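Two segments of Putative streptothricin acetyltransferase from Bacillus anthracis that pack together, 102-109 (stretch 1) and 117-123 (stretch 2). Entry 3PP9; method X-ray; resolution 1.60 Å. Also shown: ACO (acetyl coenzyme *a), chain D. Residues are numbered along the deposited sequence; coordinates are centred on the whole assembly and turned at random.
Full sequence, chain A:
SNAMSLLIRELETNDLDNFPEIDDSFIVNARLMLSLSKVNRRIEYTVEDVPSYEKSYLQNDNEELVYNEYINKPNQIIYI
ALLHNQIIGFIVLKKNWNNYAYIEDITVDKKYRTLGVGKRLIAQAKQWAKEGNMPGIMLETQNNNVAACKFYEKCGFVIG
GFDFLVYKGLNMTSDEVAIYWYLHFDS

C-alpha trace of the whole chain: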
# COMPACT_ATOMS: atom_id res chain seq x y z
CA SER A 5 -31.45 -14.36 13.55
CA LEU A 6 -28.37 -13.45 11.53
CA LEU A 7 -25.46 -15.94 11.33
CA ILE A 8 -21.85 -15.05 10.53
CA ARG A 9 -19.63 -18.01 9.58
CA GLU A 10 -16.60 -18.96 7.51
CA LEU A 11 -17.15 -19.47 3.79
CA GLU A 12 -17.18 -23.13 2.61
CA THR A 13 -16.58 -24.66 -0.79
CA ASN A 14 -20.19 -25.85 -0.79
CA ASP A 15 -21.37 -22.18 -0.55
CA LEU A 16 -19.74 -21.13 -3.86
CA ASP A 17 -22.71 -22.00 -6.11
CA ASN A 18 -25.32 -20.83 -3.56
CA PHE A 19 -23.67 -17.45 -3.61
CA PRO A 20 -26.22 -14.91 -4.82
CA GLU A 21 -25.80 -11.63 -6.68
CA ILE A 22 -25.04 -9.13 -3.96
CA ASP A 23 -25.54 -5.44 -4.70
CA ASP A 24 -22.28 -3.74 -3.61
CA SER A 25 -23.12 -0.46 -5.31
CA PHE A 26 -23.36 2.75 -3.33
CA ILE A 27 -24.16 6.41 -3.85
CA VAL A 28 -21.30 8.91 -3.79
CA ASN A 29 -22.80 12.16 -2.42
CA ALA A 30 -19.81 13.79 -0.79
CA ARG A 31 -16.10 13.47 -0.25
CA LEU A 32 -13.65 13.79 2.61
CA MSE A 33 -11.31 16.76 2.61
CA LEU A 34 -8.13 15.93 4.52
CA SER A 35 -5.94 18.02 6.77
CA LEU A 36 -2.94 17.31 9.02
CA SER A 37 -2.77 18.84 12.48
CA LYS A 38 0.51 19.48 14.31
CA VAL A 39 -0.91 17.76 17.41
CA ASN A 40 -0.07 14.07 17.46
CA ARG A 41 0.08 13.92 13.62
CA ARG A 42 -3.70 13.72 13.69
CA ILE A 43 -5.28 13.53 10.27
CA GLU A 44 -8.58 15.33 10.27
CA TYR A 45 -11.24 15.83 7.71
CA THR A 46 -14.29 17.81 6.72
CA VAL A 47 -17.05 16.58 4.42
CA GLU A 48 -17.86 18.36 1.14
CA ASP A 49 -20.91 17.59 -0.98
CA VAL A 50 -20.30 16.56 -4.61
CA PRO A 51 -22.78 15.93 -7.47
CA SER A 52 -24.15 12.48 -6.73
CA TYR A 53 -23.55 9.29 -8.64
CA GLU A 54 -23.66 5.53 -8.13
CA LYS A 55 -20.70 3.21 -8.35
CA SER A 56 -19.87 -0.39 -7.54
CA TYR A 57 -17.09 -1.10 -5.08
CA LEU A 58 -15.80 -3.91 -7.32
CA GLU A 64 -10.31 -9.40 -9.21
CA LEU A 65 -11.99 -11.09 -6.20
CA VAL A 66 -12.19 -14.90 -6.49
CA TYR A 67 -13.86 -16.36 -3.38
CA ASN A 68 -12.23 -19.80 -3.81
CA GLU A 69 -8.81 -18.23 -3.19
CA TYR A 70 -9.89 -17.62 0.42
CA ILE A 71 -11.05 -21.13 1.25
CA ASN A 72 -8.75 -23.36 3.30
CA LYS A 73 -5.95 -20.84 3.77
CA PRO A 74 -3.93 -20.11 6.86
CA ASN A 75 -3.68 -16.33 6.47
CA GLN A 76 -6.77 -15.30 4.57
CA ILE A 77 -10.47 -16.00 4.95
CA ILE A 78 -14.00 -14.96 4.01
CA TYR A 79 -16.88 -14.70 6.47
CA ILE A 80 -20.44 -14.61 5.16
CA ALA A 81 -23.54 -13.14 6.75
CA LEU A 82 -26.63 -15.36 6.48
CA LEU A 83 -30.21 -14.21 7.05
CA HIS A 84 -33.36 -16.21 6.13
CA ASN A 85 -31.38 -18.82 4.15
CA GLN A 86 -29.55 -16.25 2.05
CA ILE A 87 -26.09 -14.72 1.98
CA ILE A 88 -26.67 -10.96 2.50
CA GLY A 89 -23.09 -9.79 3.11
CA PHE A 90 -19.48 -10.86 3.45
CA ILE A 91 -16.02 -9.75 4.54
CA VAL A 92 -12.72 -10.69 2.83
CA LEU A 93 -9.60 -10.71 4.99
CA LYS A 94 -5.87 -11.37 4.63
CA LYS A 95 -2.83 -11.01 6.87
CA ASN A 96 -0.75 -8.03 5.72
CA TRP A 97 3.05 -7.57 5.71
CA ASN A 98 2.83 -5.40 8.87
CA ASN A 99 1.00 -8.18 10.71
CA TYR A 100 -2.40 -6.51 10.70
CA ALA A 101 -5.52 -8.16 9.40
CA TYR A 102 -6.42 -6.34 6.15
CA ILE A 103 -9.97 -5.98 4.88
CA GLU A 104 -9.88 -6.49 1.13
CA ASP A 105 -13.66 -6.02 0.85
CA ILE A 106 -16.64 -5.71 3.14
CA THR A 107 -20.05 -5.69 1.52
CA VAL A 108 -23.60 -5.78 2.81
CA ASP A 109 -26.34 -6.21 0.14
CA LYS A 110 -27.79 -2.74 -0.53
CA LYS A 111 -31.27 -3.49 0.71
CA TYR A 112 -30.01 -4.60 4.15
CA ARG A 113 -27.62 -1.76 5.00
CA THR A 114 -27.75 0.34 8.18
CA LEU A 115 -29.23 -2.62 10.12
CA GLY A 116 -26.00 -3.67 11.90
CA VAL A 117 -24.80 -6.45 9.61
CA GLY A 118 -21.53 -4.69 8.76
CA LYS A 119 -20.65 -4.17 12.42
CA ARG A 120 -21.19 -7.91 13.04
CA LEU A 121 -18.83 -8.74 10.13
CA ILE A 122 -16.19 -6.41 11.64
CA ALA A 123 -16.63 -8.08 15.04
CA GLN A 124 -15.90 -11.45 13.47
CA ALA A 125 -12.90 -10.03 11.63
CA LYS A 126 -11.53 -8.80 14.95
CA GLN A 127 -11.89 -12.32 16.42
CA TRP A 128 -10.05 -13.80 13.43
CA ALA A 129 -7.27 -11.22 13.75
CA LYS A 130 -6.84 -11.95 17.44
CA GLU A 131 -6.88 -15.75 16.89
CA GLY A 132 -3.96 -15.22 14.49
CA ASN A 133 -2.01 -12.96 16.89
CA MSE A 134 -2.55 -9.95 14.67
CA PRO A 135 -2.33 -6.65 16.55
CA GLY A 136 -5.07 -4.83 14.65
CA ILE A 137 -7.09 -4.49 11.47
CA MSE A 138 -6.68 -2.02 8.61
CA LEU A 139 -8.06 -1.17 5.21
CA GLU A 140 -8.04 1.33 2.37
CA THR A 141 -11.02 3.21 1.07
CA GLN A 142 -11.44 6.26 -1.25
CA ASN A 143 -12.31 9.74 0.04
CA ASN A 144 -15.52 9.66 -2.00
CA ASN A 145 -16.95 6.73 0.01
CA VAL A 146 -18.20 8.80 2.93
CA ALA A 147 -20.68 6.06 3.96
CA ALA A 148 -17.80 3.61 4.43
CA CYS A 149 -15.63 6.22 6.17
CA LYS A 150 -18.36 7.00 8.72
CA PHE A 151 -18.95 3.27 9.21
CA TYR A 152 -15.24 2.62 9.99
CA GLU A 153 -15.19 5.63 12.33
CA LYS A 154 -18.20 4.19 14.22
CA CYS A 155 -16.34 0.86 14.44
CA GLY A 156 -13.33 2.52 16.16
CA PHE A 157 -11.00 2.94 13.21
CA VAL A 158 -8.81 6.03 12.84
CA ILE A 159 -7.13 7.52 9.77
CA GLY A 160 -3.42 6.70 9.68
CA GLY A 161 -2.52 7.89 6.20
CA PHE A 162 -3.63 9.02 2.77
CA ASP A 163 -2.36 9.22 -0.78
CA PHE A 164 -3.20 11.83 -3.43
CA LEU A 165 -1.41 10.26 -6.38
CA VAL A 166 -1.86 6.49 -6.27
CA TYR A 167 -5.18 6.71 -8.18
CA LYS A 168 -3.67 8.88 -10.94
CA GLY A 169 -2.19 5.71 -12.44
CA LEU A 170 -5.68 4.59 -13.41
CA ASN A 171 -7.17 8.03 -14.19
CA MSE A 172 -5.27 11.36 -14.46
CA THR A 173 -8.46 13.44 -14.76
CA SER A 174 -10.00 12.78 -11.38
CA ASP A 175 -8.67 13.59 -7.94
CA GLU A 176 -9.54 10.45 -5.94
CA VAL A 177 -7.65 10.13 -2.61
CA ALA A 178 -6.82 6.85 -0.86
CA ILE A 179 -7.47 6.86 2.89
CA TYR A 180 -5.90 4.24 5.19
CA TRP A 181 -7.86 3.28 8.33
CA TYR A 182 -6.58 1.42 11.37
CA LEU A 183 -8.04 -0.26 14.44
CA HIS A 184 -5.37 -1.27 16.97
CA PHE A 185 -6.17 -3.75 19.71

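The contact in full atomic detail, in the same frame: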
# COMPACT_ATOMS: atom_id res chain seq x y z
N TYR A 102 -6.11 -7.33 7.18
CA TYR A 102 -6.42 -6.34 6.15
C TYR A 102 -7.75 -6.71 5.50
O TYR A 102 -7.94 -7.83 5.02
CB TYR A 102 -5.29 -6.37 5.10
CG TYR A 102 -5.38 -5.32 4.03
CD1 TYR A 102 -6.17 -5.52 2.90
CD2 TYR A 102 -4.64 -4.16 4.12
CE1 TYR A 102 -6.24 -4.56 1.90
CE2 TYR A 102 -4.74 -3.18 3.13
CZ TYR A 102 -5.53 -3.39 2.04
OH TYR A 102 -5.61 -2.43 1.05
N ILE A 103 -8.67 -5.75 5.49
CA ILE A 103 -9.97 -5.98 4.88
C ILE A 103 -9.88 -5.64 3.40
O ILE A 103 -9.77 -4.47 3.03
CB ILE A 103 -11.07 -5.11 5.52
CG1 ILE A 103 -11.16 -5.35 7.03
CG2 ILE A 103 -12.41 -5.39 4.79
CD1 ILE A 103 -12.15 -4.40 7.74
N GLU A 104 -9.93 -6.66 2.57
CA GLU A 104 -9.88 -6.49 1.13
C GLU A 104 -11.21 -5.99 0.60
O GLU A 104 -11.24 -5.25 -0.39
CB GLU A 104 -9.58 -7.82 0.46
CG GLU A 104 -8.18 -8.34 0.73
CD GLU A 104 -7.10 -7.61 -0.03
OE1 GLU A 104 -7.40 -6.76 -0.89
OE2 GLU A 104 -5.92 -7.89 0.24
N ASP A 105 -12.31 -6.41 1.25
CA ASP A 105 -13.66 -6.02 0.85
C ASP A 105 -14.64 -6.38 1.94
O ASP A 105 -14.53 -7.45 2.55
CB ASP A 105 -14.04 -6.79 -0.44
CG ASP A 105 -15.44 -6.48 -1.00
OD1 ASP A 105 -16.31 -5.90 -0.32
OD2 ASP A 105 -15.70 -6.89 -2.18
N ILE A 106 -15.53 -5.44 2.24
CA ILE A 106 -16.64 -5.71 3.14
C ILE A 106 -17.85 -5.20 2.37
O ILE A 106 -17.85 -4.08 1.87
CB ILE A 106 -16.53 -5.13 4.56
CG1 ILE A 106 -17.81 -5.48 5.36
CG2 ILE A 106 -16.32 -3.59 4.53
CD1 ILE A 106 -17.81 -5.00 6.81
N THR A 107 -18.84 -6.06 2.22
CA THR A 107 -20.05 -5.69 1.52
C THR A 107 -21.29 -6.24 2.18
O THR A 107 -21.33 -7.40 2.56
CB THR A 107 -20.07 -6.22 0.08
OG1 THR A 107 -19.05 -5.57 -0.70
CG2 THR A 107 -21.42 -5.95 -0.61
N VAL A 108 -22.29 -5.38 2.33
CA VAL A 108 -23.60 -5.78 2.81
C VAL A 108 -24.54 -5.44 1.63
O VAL A 108 -24.48 -4.34 1.05
CB VAL A 108 -24.02 -5.08 4.12
CG1 VAL A 108 -25.51 -5.32 4.42
CG2 VAL A 108 -23.14 -5.57 5.27
N ASP A 109 -25.38 -6.40 1.24
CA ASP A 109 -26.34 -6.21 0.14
C ASP A 109 -27.06 -4.88 0.39
O ASP A 109 -27.52 -4.62 1.51
CB ASP A 109 -27.31 -7.39 0.13
CG ASP A 109 -28.20 -7.48 -1.12
OD1 ASP A 109 -27.86 -6.96 -2.19
OD2 ASP A 109 -29.24 -8.17 -1.02
N VAL A 117 -25.48 -5.29 10.17
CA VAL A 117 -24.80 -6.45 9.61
C VAL A 117 -23.29 -6.20 9.45
O VAL A 117 -22.46 -7.05 9.82
CB VAL A 117 -25.45 -6.89 8.29
CG1 VAL A 117 -24.69 -8.08 7.71
CG2 VAL A 117 -26.90 -7.26 8.49
N GLY A 118 -22.94 -5.05 8.94
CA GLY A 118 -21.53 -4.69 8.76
C GLY A 118 -20.76 -4.72 10.07
O GLY A 118 -19.63 -5.24 10.13
N LYS A 119 -21.33 -4.16 11.13
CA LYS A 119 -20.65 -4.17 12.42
C LYS A 119 -20.40 -5.60 12.90
O LYS A 119 -19.36 -5.88 13.52
CB LYS A 119 -21.47 -3.41 13.47
CG LYS A 119 -20.83 -3.38 14.85
CD LYS A 119 -21.69 -2.61 15.87
CE LYS A 119 -21.82 -1.13 15.54
NZ LYS A 119 -22.53 -0.39 16.63
N ARG A 120 -21.35 -6.50 12.65
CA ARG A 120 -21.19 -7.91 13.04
C ARG A 120 -20.06 -8.57 12.23
O ARG A 120 -19.33 -9.40 12.74
CB ARG A 120 -22.50 -8.69 12.87
CG ARG A 120 -23.57 -8.39 13.89
CD ARG A 120 -23.28 -9.11 15.20
NE ARG A 120 -23.24 -10.56 14.98
CZ ARG A 120 -24.30 -11.37 14.99
NH1 ARG A 120 -25.52 -10.91 15.22
NH2 ARG A 120 -24.13 -12.67 14.75
N LEU A 121 -19.92 -8.19 10.96
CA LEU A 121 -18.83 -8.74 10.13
C LEU A 121 -17.47 -8.26 10.68
O LEU A 121 -16.54 -9.05 10.76
CB LEU A 121 -19.01 -8.40 8.66
CG LEU A 121 -20.12 -9.17 7.96
CD1 LEU A 121 -20.51 -8.49 6.64
CD2 LEU A 121 -19.74 -10.61 7.70
N ILE A 122 -17.40 -6.99 11.06
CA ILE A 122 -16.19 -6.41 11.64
C ILE A 122 -15.87 -7.12 12.95
O ILE A 122 -14.71 -7.46 13.22
CB ILE A 122 -16.33 -4.88 11.84
CG1 ILE A 122 -16.38 -4.15 10.50
CG2 ILE A 122 -15.15 -4.31 12.66
CD1 ILE A 122 -15.13 -4.28 9.63
N ALA A 123 -16.88 -7.38 13.78
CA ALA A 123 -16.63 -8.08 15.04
C ALA A 123 -15.99 -9.43 14.78
O ALA A 123 -15.04 -9.83 15.47
CB ALA A 123 -17.90 -8.24 15.83
N1A ACO D . -23.49 7.01 6.93
C2A ACO D . -23.23 7.23 8.24
N3A ACO D . -23.07 6.24 9.13
C4A ACO D . -23.18 4.94 8.72
C5A ACO D . -23.48 4.65 7.32
C6A ACO D . -23.65 5.78 6.41
N6A ACO D . -23.92 5.54 5.12
N7A ACO D . -23.55 3.32 7.19
C8A ACO D . -23.31 2.79 8.42
N9A ACO D . -23.08 3.76 9.32
C1B ACO D . -22.85 3.60 10.77
C2B ACO D . -24.18 3.17 11.39
O2B ACO D . -25.07 4.24 11.71
C3B ACO D . -23.74 2.40 12.60
O3B ACO D . -23.54 3.30 13.68
P3B ACO D . -23.98 2.98 15.19
O7A ACO D . -23.17 1.77 15.58
O8A ACO D . -25.47 2.73 15.06
O9A ACO D . -23.59 4.26 15.90
C4B ACO D . -22.42 1.79 12.19
O4B ACO D . -21.91 2.58 11.10
C5B ACO D . -22.58 0.34 11.77
O5B ACO D . -23.34 0.30 10.56
P1A ACO D . -23.92 -1.09 9.99
O1A ACO D . -25.42 -0.99 9.89
O2A ACO D . -23.30 -2.19 10.80
O3A ACO D . -23.27 -1.06 8.51
P2A ACO D . -23.81 -1.81 7.21
O4A ACO D . -24.66 -0.80 6.50
O5A ACO D . -24.38 -3.17 7.52
O6A ACO D . -22.45 -2.09 6.38
CBP ACO D . -20.96 -1.25 4.69
CCP ACO D . -21.52 -1.06 6.10
CDP ACO D . -19.87 -0.22 4.45
CEP ACO D . -20.39 -2.66 4.56
CAP ACO D . -22.08 -1.07 3.66
OAP ACO D . -22.48 0.32 3.62
C9P ACO D . -21.70 -1.46 2.26
O9P ACO D . -21.68 -2.61 1.90
N8P ACO D . -21.37 -0.49 1.39
C7P ACO D . -21.04 -0.75 -0.01
C6P ACO D . -19.73 -1.47 -0.20
C5P ACO D . -18.63 -0.67 0.44
O5P ACO D . -18.58 0.54 0.34
N4P ACO D . -17.73 -1.35 1.13
C3P ACO D . -16.60 -0.73 1.80
C2P ACO D . -15.54 -0.48 0.73
S1P ACO D . -13.92 -0.27 1.43
C ACO D . -13.45 -1.86 1.77
O ACO D . -14.20 -2.78 1.54
CH3 ACO D . -12.10 -2.10 2.36

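The helix 117-123 packs on strand 105-108, the N-to-C directions 147° apart, roughly antiparallel, with the axes 8.7 Å apart at closest approach. No hydrogen bond joins the two stretches; apolar packing, together with a cofactor that binds both, holds them, and 274 Å², both sides summed, is buried.

Val117 opens the helix with its side chain toward the strand, CG1 resting 3.8 Å from Val108 CG2; a short hydrocarbon side chain suits this buried place. Gly118 follows, where helix and strand come closest in register. Val108 CG2 sits 3.7 Å from Gly118 N, and a CB here would lie 2.4 Å from O6A of acetyl coenzyme A, so glycine fits where a side chain would clash. Gly118 N donates to ACO O5A (2.8 Å), while Val108 N on the strand donates to ACO O9P (2.9 Å); the cofactor thus bridges both stretches. Lys119 points away from the strand, and its long chain allows a very short 2.5 Å hydrogen bond from Lys119 NZ to ACO O7A, an oxygen of the 3'-phosphate. Arg120, exposed, makes no contact with stretch 1.

One turn after Val117, Leu121 again points toward the strand: Leu121 CB meets Ile106 CD1 at 4.1 Å and Leu121 CD1 meets Val108 CG2 at 4.2 Å, its branched hydrocarbon filling buried space with no polar group to satisfy. The CA-to-CB bond of Ile122 points sideways to the other stretch, but the end of the apolar side chain comes nearer, CD1 lying 3.5 Å from Ile103 CD1 and 4.0 Å from Ile106 CD1, as suits a buried site among isoleucines. Ala123 takes no part.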